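Local structure of organophosphorus hydrolase (Pseudomonas oleovorans, 4O98) at residues F45-L50 and Y92-G97; G97-L102 and E213-V218; T134-H139 and Y233-G238; G239-V244 and D286-A291. The protein hydrolyses organophosphorus triesters as an engineered form of a zinc-dependent lactonase of the metallo-beta-lactamase superfamily. All coordinates share one frame; numbering follows the deposited sequence.

Interaction 1 (F45-L50 and Y92-G97)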
loop_
_atom_site.group_PDB
_atom_site.type_symbol
_atom_site.label_atom_id
_atom_site.label_comp_id
_atom_site.label_asym_id
_atom_site.label_seq_id
_atom_site.Cartn_x
_atom_site.Cartn_y
_atom_site.Cartn_z
ATOM N N PHE B 45 -15.659 -0.009 -14.415
ATOM C CA PHE B 45 -15.897 0.746 -13.183
ATOM C C PHE B 45 -14.619 1.407 -12.662
ATOM O O PHE B 45 -13.516 0.847 -12.764
ATOM C CB PHE B 45 -16.476 -0.148 -12.075
ATOM C CG PHE B 45 -17.859 -0.686 -12.363
ATOM C CD1 PHE B 45 -18.552 -0.313 -13.508
ATOM C CD2 PHE B 45 -18.461 -1.571 -11.473
ATOM C CE1 PHE B 45 -19.827 -0.816 -13.767
ATOM C CE2 PHE B 45 -19.730 -2.078 -11.719
ATOM C CZ PHE B 45 -20.417 -1.697 -12.868
ATOM N N GLU B 46 -14.776 2.601 -12.101
ATOM C CA GLU B 46 -13.678 3.274 -11.427
ATOM C C GLU B 46 -13.896 3.197 -9.925
ATOM O O GLU B 46 -14.882 3.742 -9.408
ATOM C CB GLU B 46 -13.592 4.741 -11.843
ATOM C CG GLU B 46 -12.433 5.490 -11.172
ATOM C CD GLU B 46 -12.723 6.975 -10.996
ATOM O OE1 GLU B 46 -13.728 7.309 -10.329
ATOM O OE2 GLU B 46 -11.952 7.806 -11.526
ATOM N N VAL B 47 -12.973 2.534 -9.226
ATOM C CA VAL B 47 -13.035 2.439 -7.766
ATOM C C VAL B 47 -12.059 3.428 -7.141
ATOM O O VAL B 47 -10.896 3.491 -7.535
ATOM C CB VAL B 47 -12.707 1.012 -7.267
ATOM C CG1 VAL B 47 -12.727 0.961 -5.763
ATOM C CG2 VAL B 47 -13.693 0.001 -7.835
ATOM N N THR B 48 -12.540 4.214 -6.180
ATOM C CA THR B 48 -11.676 5.069 -5.377
ATOM C C THR B 48 -11.795 4.637 -3.908
ATOM O O THR B 48 -12.864 4.772 -3.287
ATOM C CB THR B 48 -12.069 6.551 -5.512
ATOM O OG1 THR B 48 -12.039 6.930 -6.897
ATOM C CG2 THR B 48 -11.109 7.443 -4.714
ATOM N N ALA B 49 -10.714 4.088 -3.360
ATOM C CA ALA B 49 -10.692 3.757 -1.939
ATOM C C ALA B 49 -10.462 5.045 -1.173
ATOM O O ALA B 49 -9.613 5.853 -1.560
ATOM C CB ALA B 49 -9.596 2.757 -1.633
ATOM N N LEU B 50 -11.216 5.239 -0.096
ATOM C CA LEU B 50 -11.111 6.454 0.705
ATOM C C LEU B 50 -10.797 6.106 2.168
ATOM O O LEU B 50 -11.509 5.304 2.797
ATOM C CB LEU B 50 -12.414 7.252 0.611
ATOM C CG LEU B 50 -12.852 7.617 -0.815
ATOM C CD1 LEU B 50 -14.273 8.167 -0.837
ATOM C CD2 LEU B 50 -11.896 8.638 -1.372
ATOM N N TYR B 92 -15.605 3.215 0.241
ATOM C CA TYR B 92 -15.309 2.954 -1.167
ATOM C C TYR B 92 -16.231 3.726 -2.134
ATOM O O TYR B 92 -17.458 3.690 -1.995
ATOM C CB TYR B 92 -15.284 1.436 -1.418
ATOM C CG TYR B 92 -14.151 0.785 -0.648
ATOM C CD1 TYR B 92 -14.330 0.366 0.671
ATOM C CD2 TYR B 92 -12.885 0.652 -1.215
ATOM C CE1 TYR B 92 -13.281 -0.187 1.399
ATOM C CE2 TYR B 92 -11.830 0.100 -0.496
ATOM C CZ TYR B 92 -12.039 -0.320 0.811
ATOM O OH TYR B 92 -11.002 -0.866 1.529
ATOM N N LEU B 93 -15.629 4.445 -3.082
ATOM C CA LEU B 93 -16.384 5.227 -4.066
ATOM C C LEU B 93 -16.281 4.521 -5.410
ATOM O O LEU B 93 -15.176 4.371 -5.963
ATOM C CB LEU B 93 -15.808 6.647 -4.205
ATOM C CG LEU B 93 -16.670 7.922 -4.318
ATOM C CD1 LEU B 93 -16.048 8.953 -5.265
ATOM C CD2 LEU B 93 -18.118 7.669 -4.684
ATOM N N ILE B 94 -17.418 4.096 -5.945
ATOM C CA ILE B 94 -17.406 3.411 -7.220
ATOM C C ILE B 94 -18.199 4.167 -8.299
ATOM O O ILE B 94 -19.421 4.377 -8.172
ATOM C CB ILE B 94 -17.919 1.971 -7.063
ATOM C CG1 ILE B 94 -17.051 1.216 -6.048
ATOM C CG2 ILE B 94 -17.943 1.261 -8.416
ATOM C CD1 ILE B 94 -17.402 -0.258 -5.890
ATOM N N ASN B 95 -17.495 4.586 -9.350
ATOM C CA ASN B 95 -18.141 5.213 -10.501
ATOM C C ASN B 95 -18.437 4.136 -11.541
ATOM O O ASN B 95 -17.520 3.643 -12.204
ATOM C CB ASN B 95 -17.257 6.327 -11.095
ATOM C CG ASN B 95 -18.003 7.190 -12.132
ATOM O OD1 ASN B 95 -18.791 6.684 -12.932
ATOM N ND2 ASN B 95 -17.752 8.498 -12.107
ATOM N N THR B 96 -19.712 3.764 -11.669
ATOM C CA THR B 96 -20.114 2.694 -12.581
ATOM C C THR B 96 -20.407 3.193 -13.987
ATOM O O THR B 96 -20.685 2.395 -14.875
ATOM C CB THR B 96 -21.402 2.010 -12.127
ATOM O OG1 THR B 96 -22.459 2.984 -12.062
ATOM C CG2 THR B 96 -21.219 1.325 -10.782
ATOM N N GLY B 97 -20.367 4.503 -14.194
ATOM C CA GLY B 97 -20.814 5.047 -15.463
ATOM C C GLY B 97 -22.286 5.422 -15.373
ATOM O O GLY B 97 -22.677 6.508 -15.801
HETATM O O HOH W 1 -14.466 6.324 -7.770
#
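Leu93 O is held by two hydrogen bonds, from Thr48 N at 2.6 Å and from a water at 2.8 Å, with a weaker C-H contact from Val47 CA. The two strands are antiparallel neighbours in the seven-stranded sheet of the metallo-beta-lactamase sandwich. Four nearly straight backbone bonds join the hydrogen-bonded pairs Glu46-Asn95 and Thr48-Leu93, the former including Asn95 N to Glu46 O at 2.7 Å.

Glu46, Thr48 and Asn95 share their face with Leu93, and their polar groups suit it because partners are at hand. The water beside Leu93 O also meets Glu46 OE1 and Thr48 OG1, which have further partners in Tyr127 and Arg39; the backbone N of Lys31 of the second subunit holds Glu46 OE2. Glu46 and Asn95 meet with carboxylate and amide planes nearly perpendicular, 83° apart, and it is Asn95 CB that touches OE1.

The face carrying Val47, Ala49, Tyr92 and Ile94 is apolar and turns toward strand 240-246, in the middle of the sandwich. Here Val47 and Ile94 run side by side, and Ala49 is small enough for Tyr92 CE2 to approach its CB to 3.7 Å.

Where the pairing ends, Asn95 OD1 accepts from Gly97 N in an Asx turn. Phe45 CG is anti to the carbonyl carbon (chi1 -66°), and the ring lies beneath the methyl of Thr96, with 3.8 Å between Thr96 CG2 and the ring centroid.

Interaction 2 (G97-L102 and E213-V218)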
loop_
_atom_site.group_PDB
_atom_site.type_symbol
_atom_site.label_atom_id
_atom_site.label_comp_id
_atom_site.label_asym_id
_atom_site.label_seq_id
_atom_site.Cartn_x
_atom_site.Cartn_y
_atom_site.Cartn_z
ATOM N N GLY B 97 -20.367 4.503 -14.194
ATOM C CA GLY B 97 -20.814 5.047 -15.463
ATOM C C GLY B 97 -22.286 5.422 -15.373
ATOM O O GLY B 97 -22.677 6.508 -15.801
ATOM N N ASP B 98 -23.106 4.537 -14.812
ATOM C CA ASP B 98 -24.507 4.875 -14.554
ATOM C C ASP B 98 -24.685 5.607 -13.213
ATOM O O ASP B 98 -25.569 6.454 -13.075
ATOM C CB ASP B 98 -25.385 3.624 -14.584
ATOM C CG ASP B 98 -25.361 2.919 -15.929
ATOM O OD1 ASP B 98 -25.241 3.603 -16.975
ATOM O OD2 ASP B 98 -25.469 1.672 -15.934
ATOM N N ASN B 99 -23.843 5.282 -12.230
ATOM C CA ASN B 99 -23.953 5.885 -10.899
ATOM C C ASN B 99 -22.615 6.269 -10.253
ATOM O O ASN B 99 -21.583 5.647 -10.517
ATOM C CB ASN B 99 -24.691 4.938 -9.949
ATOM C CG ASN B 99 -26.113 4.676 -10.374
ATOM O OD1 ASN B 99 -26.388 3.734 -11.116
ATOM N ND2 ASN B 99 -27.030 5.502 -9.902
ATOM N N LEU B 100 -22.641 7.288 -9.399
ATOM C CA LEU B 100 -21.541 7.500 -8.464
ATOM C C LEU B 100 -22.012 7.007 -7.098
ATOM O O LEU B 100 -22.788 7.681 -6.413
ATOM C CB LEU B 100 -21.130 8.964 -8.387
ATOM C CG LEU B 100 -19.838 9.229 -7.610
ATOM C CD1 LEU B 100 -18.657 8.516 -8.284
ATOM C CD2 LEU B 100 -19.573 10.730 -7.487
ATOM N N VAL B 101 -21.564 5.813 -6.721
ATOM C CA VAL B 101 -22.031 5.196 -5.490
ATOM C C VAL B 101 -20.933 5.095 -4.425
ATOM O O VAL B 101 -19.825 4.601 -4.680
ATOM C CB VAL B 101 -22.713 3.824 -5.770
ATOM C CG1 VAL B 101 -22.081 3.133 -6.955
ATOM C CG2 VAL B 101 -22.685 2.930 -4.539
ATOM N N LEU B 102 -21.241 5.600 -3.235
ATOM C CA LEU B 102 -20.328 5.525 -2.113
ATOM C C LEU B 102 -20.765 4.399 -1.176
ATOM O O LEU B 102 -21.890 4.407 -0.674
ATOM C CB LEU B 102 -20.317 6.859 -1.367
ATOM C CG LEU B 102 -19.406 6.982 -0.141
ATOM C CD1 LEU B 102 -17.920 6.770 -0.503
ATOM C CD2 LEU B 102 -19.624 8.340 0.533
ATOM N N GLU B 213 -32.475 -5.722 -6.919
ATOM C CA GLU B 213 -31.131 -5.212 -7.141
ATOM C C GLU B 213 -31.215 -3.692 -7.226
ATOM O O GLU B 213 -32.085 -3.144 -7.908
ATOM C CB GLU B 213 -30.479 -5.828 -8.384
ATOM C CG GLU B 213 -30.487 -7.370 -8.421
ATOM C CD GLU B 213 -30.045 -8.018 -7.111
ATOM O OE1 GLU B 213 -29.106 -7.507 -6.465
ATOM O OE2 GLU B 213 -30.640 -9.050 -6.726
ATOM N N LEU B 214 -30.315 -3.021 -6.511
ATOM C CA LEU B 214 -30.435 -1.591 -6.262
ATOM C C LEU B 214 -29.967 -0.743 -7.439
ATOM O O LEU B 214 -30.630 0.212 -7.827
ATOM C CB LEU B 214 -29.657 -1.206 -5.001
ATOM C CG LEU B 214 -29.845 -2.076 -3.757
ATOM C CD1 LEU B 214 -28.850 -3.215 -3.747
ATOM C CD2 LEU B 214 -29.692 -1.247 -2.506
ATOM N N LEU B 215 -28.810 -1.083 -7.989
ATOM C CA LEU B 215 -28.254 -0.346 -9.112
ATOM C C LEU B 215 -27.707 -1.356 -10.095
ATOM O O LEU B 215 -27.429 -2.496 -9.720
ATOM C CB LEU B 215 -27.122 0.565 -8.646
ATOM C CG LEU B 215 -27.423 1.631 -7.603
ATOM C CD1 LEU B 215 -26.147 2.387 -7.257
ATOM C CD2 LEU B 215 -28.479 2.578 -8.131
ATOM N N PRO B 216 -27.560 -0.956 -11.366
ATOM C CA PRO B 216 -26.918 -1.857 -12.328
ATOM C C PRO B 216 -25.469 -2.136 -11.941
ATOM O O PRO B 216 -24.734 -1.202 -11.610
ATOM C CB PRO B 216 -26.979 -1.074 -13.646
ATOM C CG PRO B 216 -27.282 0.340 -13.268
ATOM C CD PRO B 216 -28.102 0.249 -12.014
ATOM N N GLY B 217 -25.078 -3.408 -11.966
ATOM C CA GLY B 217 -23.710 -3.795 -11.671
ATOM C C GLY B 217 -23.441 -4.180 -10.224
ATOM O O GLY B 217 -22.335 -4.624 -9.905
ATOM N N VAL B 218 -24.429 -4.010 -9.349
ATOM C CA VAL B 218 -24.261 -4.360 -7.935
ATOM C C VAL B 218 -25.283 -5.392 -7.469
ATOM O O VAL B 218 -26.487 -5.237 -7.706
ATOM C CB VAL B 218 -24.303 -3.117 -7.007
ATOM C CG1 VAL B 218 -25.441 -2.218 -7.370
ATOM C CG2 VAL B 218 -24.423 -3.537 -5.554
HETATM O O HOH W 2 -24.602 1.823 -11.402
#
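The backbones do not pair: their closest CA atoms, those of Asp98 and Pro216, are 7.5 Å apart, with residues 97-99 turning into strand 100-103 on one side and a type II turn from Leu215 to Val218 on the other. Pro216 and Gly217 fill the two central positions of that turn. The proline ring fixes the first, and glycine tolerates the positive phi of the second (94°). The turn's own closing bond, Val218 N to Leu215 O, is weak.

Contact therefore falls to side chains and one water. Leu215 puts its forked end against Asn99, with CD2 3.7 Å from ND2 and CD1 beside CB and CG, so the methyls cover the amide instead of bonding to it. Beyond the amide, Leu215 CD1 slides past Val101, 4.0 Å from its CB, an apolar pairing suited to Val101, a buried strand residue. Asn99 earns its place by its polar end: ND2 is held by Asp133, while OD1 accepts from a water at 2.6 Å, and that water donates its other proton to Pro216 O at 3.0 Å. Asp98, near the solvent, lays OD2 against Pro216 CG at 3.5 Å.

The contact packs residues 213-218, which connect strand 205-208 of the seven-stranded sheet to strand 218-222 of the six-stranded one, against the start of strand 100-103 in the alphabeta/betaalpha sandwich.

Interaction 3 (T134-H139 and Y233-G238). With ZN (zinc ion), chain F.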
loop_
_atom_site.group_PDB
_atom_site.type_symbol
_atom_site.label_atom_id
_atom_site.label_comp_id
_atom_site.label_asym_id
_atom_site.label_seq_id
_atom_site.Cartn_x
_atom_site.Cartn_y
_atom_site.Cartn_z
ATOM N N THR B 134 -25.890 7.742 -4.766
ATOM C CA THR B 134 -26.257 6.605 -3.932
ATOM C C THR B 134 -25.199 6.348 -2.858
ATOM O O THR B 134 -23.997 6.354 -3.143
ATOM C CB THR B 134 -26.429 5.342 -4.776
ATOM O OG1 THR B 134 -27.215 5.653 -5.930
ATOM C CG2 THR B 134 -27.100 4.218 -3.959
ATOM N N VAL B 135 -25.656 6.147 -1.624
ATOM C CA VAL B 135 -24.808 5.655 -0.552
ATOM C C VAL B 135 -25.293 4.271 -0.148
ATOM O O VAL B 135 -26.451 4.110 0.246
ATOM C CB VAL B 135 -24.857 6.552 0.676
ATOM C CG1 VAL B 135 -24.079 5.905 1.804
ATOM C CG2 VAL B 135 -24.282 7.935 0.352
ATOM N N LEU B 136 -24.421 3.273 -0.282
ATOM C CA LEU B 136 -24.716 1.912 0.166
ATOM C C LEU B 136 -24.084 1.710 1.543
ATOM O O LEU B 136 -22.911 2.064 1.746
ATOM C CB LEU B 136 -24.131 0.903 -0.820
ATOM C CG LEU B 136 -25.061 0.182 -1.801
ATOM C CD1 LEU B 136 -26.213 1.068 -2.214
ATOM C CD2 LEU B 136 -24.306 -0.315 -3.031
ATOM N N LEU B 137 -24.838 1.167 2.498
ATOM C CA LEU B 137 -24.255 0.931 3.815
ATOM C C LEU B 137 -24.173 -0.554 4.111
ATOM O O LEU B 137 -25.166 -1.268 4.014
ATOM C CB LEU B 137 -25.044 1.650 4.909
ATOM C CG LEU B 137 -25.152 3.183 4.893
ATOM C CD1 LEU B 137 -26.132 3.643 5.966
ATOM C CD2 LEU B 137 -23.809 3.865 5.108
ATOM N N THR B 138 -22.984 -1.026 4.473
ATOM C CA THR B 138 -22.838 -2.436 4.820
ATOM C C THR B 138 -23.562 -2.728 6.140
ATOM O O THR B 138 -24.169 -3.792 6.302
ATOM C CB THR B 138 -21.354 -2.873 4.882
ATOM O OG1 THR B 138 -20.652 -2.106 5.876
ATOM C CG2 THR B 138 -20.691 -2.683 3.511
ATOM N N HIS B 139 -23.491 -1.779 7.069
ATOM C CA HIS B 139 -24.238 -1.848 8.332
ATOM C C HIS B 139 -24.255 -0.466 8.990
ATOM O O HIS B 139 -23.610 0.457 8.490
ATOM C CB HIS B 139 -23.673 -2.907 9.284
ATOM C CG HIS B 139 -22.229 -2.704 9.657
ATOM N ND1 HIS B 139 -21.233 -2.526 8.721
ATOM C CD2 HIS B 139 -21.611 -2.703 10.865
ATOM C CE1 HIS B 139 -20.065 -2.408 9.334
ATOM N NE2 HIS B 139 -20.265 -2.520 10.636
ATOM N N TYR B 233 -21.471 -5.980 -0.557
ATOM C CA TYR B 233 -21.899 -5.602 -1.908
ATOM C C TYR B 233 -20.935 -6.097 -2.982
ATOM O O TYR B 233 -19.719 -5.872 -2.906
ATOM C CB TYR B 233 -22.080 -4.084 -2.018
ATOM C CG TYR B 233 -23.132 -3.549 -1.074
ATOM C CD1 TYR B 233 -24.478 -3.730 -1.335
ATOM C CD2 TYR B 233 -22.772 -2.865 0.083
ATOM C CE1 TYR B 233 -25.437 -3.246 -0.476
ATOM C CE2 TYR B 233 -23.727 -2.379 0.954
ATOM C CZ TYR B 233 -25.057 -2.576 0.665
ATOM O OH TYR B 233 -26.013 -2.095 1.522
ATOM N N LEU B 234 -21.488 -6.779 -3.980
ATOM C CA LEU B 234 -20.681 -7.357 -5.042
ATOM C C LEU B 234 -20.850 -6.536 -6.313
ATOM O O LEU B 234 -21.953 -6.426 -6.852
ATOM C CB LEU B 234 -21.077 -8.813 -5.281
ATOM C CG LEU B 234 -20.322 -9.562 -6.385
ATOM C CD1 LEU B 234 -18.872 -9.684 -6.006
ATOM C CD2 LEU B 234 -20.930 -10.942 -6.646
ATOM N N PHE B 235 -19.758 -5.934 -6.765
ATOM C CA PHE B 235 -19.763 -5.197 -8.017
ATOM C C PHE B 235 -19.123 -6.056 -9.082
ATOM O O PHE B 235 -18.120 -6.737 -8.826
ATOM C CB PHE B 235 -19.015 -3.881 -7.871
ATOM C CG PHE B 235 -19.742 -2.875 -7.042
ATOM C CD1 PHE B 235 -19.732 -2.963 -5.655
ATOM C CD2 PHE B 235 -20.460 -1.850 -7.648
ATOM C CE1 PHE B 235 -20.420 -2.039 -4.886
ATOM C CE2 PHE B 235 -21.148 -0.925 -6.895
ATOM C CZ PHE B 235 -21.134 -1.016 -5.511
ATOM N N LYS B 236 -19.713 -6.029 -10.273
ATOM C CA LYS B 236 -19.294 -6.901 -11.363
ATOM C C LYS B 236 -19.226 -6.093 -12.654
ATOM O O LYS B 236 -20.213 -5.496 -13.074
ATOM C CB LYS B 236 -20.273 -8.076 -11.498
ATOM C CG LYS B 236 -21.766 -7.648 -11.491
ATOM C CD LYS B 236 -22.744 -8.833 -11.470
ATOM C CE LYS B 236 -22.933 -9.387 -10.064
ATOM N NZ LYS B 236 -23.570 -10.738 -10.111
ATOM N N SER B 237 -18.045 -6.038 -13.263
ATOM C CA SER B 237 -17.910 -5.400 -14.571
ATOM C C SER B 237 -16.837 -6.063 -15.414
ATOM O O SER B 237 -15.770 -6.416 -14.902
ATOM C CB SER B 237 -17.593 -3.916 -14.436
ATOM O OG SER B 237 -17.362 -3.350 -15.716
ATOM N N GLY B 238 -17.125 -6.234 -16.700
ATOM C CA GLY B 238 -16.152 -6.762 -17.642
ATOM C C GLY B 238 -15.515 -8.071 -17.222
ATOM O O GLY B 238 -14.352 -8.327 -17.517
HETATM ZN ZN ZN F . -18.864 -2.733 12.447
HETATM O O HOH W 3 -17.638 -1.129 13.054
#
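Tyr233 meets the 134-139 segment with both a face and its hydroxyl. Its CG lies opposite the carbonyl carbon (chi1 -61°), which sends the ring off strand 231-237 toward the end of strand 134-136. Leu136 crosses one face obliquely, its CG 3.7 Å from the ring centroid in a CH-pi contact, while the same side chain reaches on with CD2 to Phe235 CZ at 4.1 Å. With CG over the ring, Leu136 holds a first torsion away from any staggered position (chi1 -104°).

Tyr233 OH donates to Leu137 O at 2.8 Å. The hydroxyl stands well above the carbonyl plane, 58° out of it, and it also bonds to Tyr208. A tyrosine fits here because it joins an apolar face to a polar tip in a buried place.

Thr138 and His139 both place their first side-chain branch between N and the carbonyl carbon. For Thr138 this sets OG1 in the plane of the imidazole, where His139 ND1 donates to it at 2.9 Å; Asp104 is a further partner of OG1. With ND1 thus engaged, NE2 coordinates the zinc at 2.3 Å, alongside His141, His226, Asp247 and a water. The chemistry is consistent with a second shell, Thr138 backed by Asp104, that would fix the rotation of a metal ligand in the family's HxHxDH motif.

Interaction 4 (G239-V244 and D286-A291)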
loop_
_atom_site.group_PDB
_atom_site.type_symbol
_atom_site.label_atom_id
_atom_site.label_comp_id
_atom_site.label_asym_id
_atom_site.label_seq_id
_atom_site.Cartn_x
_atom_site.Cartn_y
_atom_site.Cartn_z
ATOM N N GLY B 239 -16.271 -8.900 -16.516
ATOM C CA GLY B 239 -15.770 -10.196 -16.097
ATOM C C GLY B 239 -15.002 -10.168 -14.789
ATOM O O GLY B 239 -14.506 -11.203 -14.342
ATOM N N GLN B 240 -14.883 -8.987 -14.183
ATOM C CA GLN B 240 -14.169 -8.849 -12.914
ATOM C C GLN B 240 -15.124 -8.454 -11.792
ATOM O O GLN B 240 -16.045 -7.659 -11.998
ATOM C CB GLN B 240 -13.041 -7.819 -13.024
ATOM C CG GLN B 240 -11.887 -8.242 -13.923
ATOM C CD GLN B 240 -10.679 -7.345 -13.750
ATOM O OE1 GLN B 240 -10.559 -6.309 -14.414
ATOM N NE2 GLN B 240 -9.780 -7.725 -12.833
ATOM N N SER B 241 -14.889 -9.003 -10.604
ATOM C CA SER B 241 -15.781 -8.816 -9.467
ATOM C C SER B 241 -15.066 -8.216 -8.264
ATOM O O SER B 241 -13.929 -8.584 -7.953
ATOM C CB SER B 241 -16.392 -10.159 -9.060
ATOM O OG SER B 241 -17.042 -10.765 -10.157
ATOM N N LEU B 242 -15.743 -7.306 -7.577
ATOM C CA LEU B 242 -15.219 -6.723 -6.341
ATOM C C LEU B 242 -16.264 -6.864 -5.236
ATOM O O LEU B 242 -17.423 -6.467 -5.411
ATOM C CB LEU B 242 -14.861 -5.243 -6.542
ATOM C CG LEU B 242 -14.507 -4.422 -5.289
ATOM C CD1 LEU B 242 -13.180 -4.868 -4.720
ATOM C CD2 LEU B 242 -14.481 -2.916 -5.564
ATOM N N LEU B 243 -15.858 -7.434 -4.104
ATOM C CA LEU B 243 -16.753 -7.550 -2.962
ATOM C C LEU B 243 -16.381 -6.483 -1.933
ATOM O O LEU B 243 -15.320 -6.566 -1.291
ATOM C CB LEU B 243 -16.649 -8.949 -2.340
ATOM C CG LEU B 243 -17.677 -9.316 -1.263
ATOM C CD1 LEU B 243 -19.076 -9.470 -1.871
ATOM C CD2 LEU B 243 -17.269 -10.576 -0.536
ATOM N N VAL B 244 -17.221 -5.454 -1.812
ATOM C CA VAL B 244 -17.033 -4.445 -0.782
ATOM C C VAL B 244 -17.694 -5.055 0.438
ATOM O O VAL B 244 -18.915 -5.006 0.581
ATOM C CB VAL B 244 -17.677 -3.109 -1.184
ATOM C CG1 VAL B 244 -17.208 -1.990 -0.251
ATOM C CG2 VAL B 244 -17.312 -2.773 -2.619
ATOM N N ASP B 286 -13.162 -18.117 -6.025
ATOM C CA ASP B 286 -13.589 -17.347 -7.196
ATOM C C ASP B 286 -12.646 -16.193 -7.535
ATOM O O ASP B 286 -12.865 -15.475 -8.518
ATOM C CB ASP B 286 -15.005 -16.801 -7.001
ATOM C CG ASP B 286 -16.033 -17.899 -6.767
ATOM O OD1 ASP B 286 -15.800 -19.046 -7.212
ATOM O OD2 ASP B 286 -17.070 -17.605 -6.136
ATOM N N LYS B 287 -11.616 -16.010 -6.712
ATOM C CA LYS B 287 -10.633 -14.940 -6.908
ATOM C C LYS B 287 -11.260 -13.546 -7.025
ATOM O O LYS B 287 -10.893 -12.754 -7.901
ATOM C CB LYS B 287 -9.746 -15.228 -8.122
ATOM C CG LYS B 287 -8.803 -16.425 -7.935
ATOM C CD LYS B 287 -7.594 -16.298 -8.859
ATOM C CE LYS B 287 -6.594 -17.432 -8.669
ATOM N NZ LYS B 287 -5.383 -17.221 -9.529
ATOM N N LEU B 288 -12.210 -13.251 -6.145
ATOM C CA LEU B 288 -12.853 -11.941 -6.139
ATOM C C LEU B 288 -11.858 -10.918 -5.612
ATOM O O LEU B 288 -11.039 -11.240 -4.750
ATOM C CB LEU B 288 -14.079 -11.966 -5.225
ATOM C CG LEU B 288 -15.013 -13.165 -5.370
ATOM C CD1 LEU B 288 -16.068 -13.191 -4.274
ATOM C CD2 LEU B 288 -15.678 -13.149 -6.746
ATOM N N TRP B 289 -11.899 -9.699 -6.140
ATOM C CA TRP B 289 -11.224 -8.599 -5.469
ATOM C C TRP B 289 -12.029 -8.308 -4.220
ATOM O O TRP B 289 -13.261 -8.425 -4.227
ATOM C CB TRP B 289 -11.227 -7.340 -6.325
ATOM C CG TRP B 289 -10.267 -7.309 -7.475
ATOM C CD1 TRP B 289 -10.546 -7.588 -8.787
ATOM C CD2 TRP B 289 -8.884 -6.929 -7.433
ATOM N NE1 TRP B 289 -9.419 -7.416 -9.557
ATOM C CE2 TRP B 289 -8.386 -7.016 -8.753
ATOM C CE3 TRP B 289 -8.017 -6.537 -6.408
ATOM C CZ2 TRP B 289 -7.059 -6.724 -9.070
ATOM C CZ3 TRP B 289 -6.696 -6.248 -6.725
ATOM C CH2 TRP B 289 -6.231 -6.340 -8.043
ATOM N N VAL B 290 -11.354 -7.924 -3.147
ATOM C CA VAL B 290 -12.055 -7.553 -1.924
ATOM C C VAL B 290 -11.752 -6.101 -1.573
ATOM O O VAL B 290 -10.594 -5.646 -1.680
ATOM C CB VAL B 290 -11.682 -8.474 -0.748
ATOM C CG1 VAL B 290 -12.196 -7.916 0.574
ATOM C CG2 VAL B 290 -12.231 -9.862 -0.978
ATOM N N ALA B 291 -12.793 -5.373 -1.177
ATOM C CA ALA B 291 -12.616 -4.046 -0.610
ATOM C C ALA B 291 -13.084 -4.099 0.841
ATOM O O ALA B 291 -14.289 -4.188 1.102
ATOM C CB ALA B 291 -13.428 -3.028 -1.398
#
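Ser241 O and Trp289 N open a short ladder between parallel strands 240-246 and 289-292 of the six-stranded sheet, the two ends of a beta-alpha-beta connection that runs through helix 269-286. Lys287, with positive phi, ends that helix and turns the chain into the second strand.

The backbone bonds come first. Trp289 N donates to Ser241 O at 2.9 Å, and Trp289 O then accepts from Leu243 N at 2.8 Å, so one residue of the second strand clasps the residues on both sides of Leu242, as parallel pairing requires. Further along, Ala291 N donates to Leu243 O at 2.8 Å. C-H contacts from Leu242 CA to Trp289 O and from Val244 CA to Ala291 O fill in the pattern.

Apolar packing is the second kind. On the face of Leu242, Val244, Trp289 and Ala291, Leu242 has CG anti to its own N (chi1 171°), which carries CD1 across to the neighbouring strand: CD1 lies 3.5 Å from Trp289 CB and 3.8 Å from Ala291 CB. Alanine is apt here, since Tyr92 and Leu300 also press on it. This face meets strands 85-95 and 37-42, and thus lies inside the sandwich. At the start of the pairing, Leu288 CD2 touches Ser241 CB at 3.8 Å.

Contacts of the indole form the third kind. His302 meets the Trp289 ring from strand 300-305, and Ser241 O lies near the ring's plane, 3.6 Å from Trp289 CD1.

Interactions 1 and 3 are buried, interaction 4 partly so, and interaction 2 lies at the surface, where a water and methyl groups do the joining. Interactions 1 and 4 are strand pairings, antiparallel in the seven-stranded sheet and parallel in the six-stranded one; their apolar faces meet as Tyr92 packs on Ala291 and Val47 on Leu242. Interaction 3 links the two sheets through side chains, whereas interaction 2 sets the loop 213-218 against the start of strand 100-103; strands 100-103 and 134-136 are neighbours joined by Leu102. Interaction 3 also lies beside interaction 4 through strands 231-237 and 240-246. Interaction 3 alone includes a zinc ligand; interaction 1 has polar contacts with the second subunit.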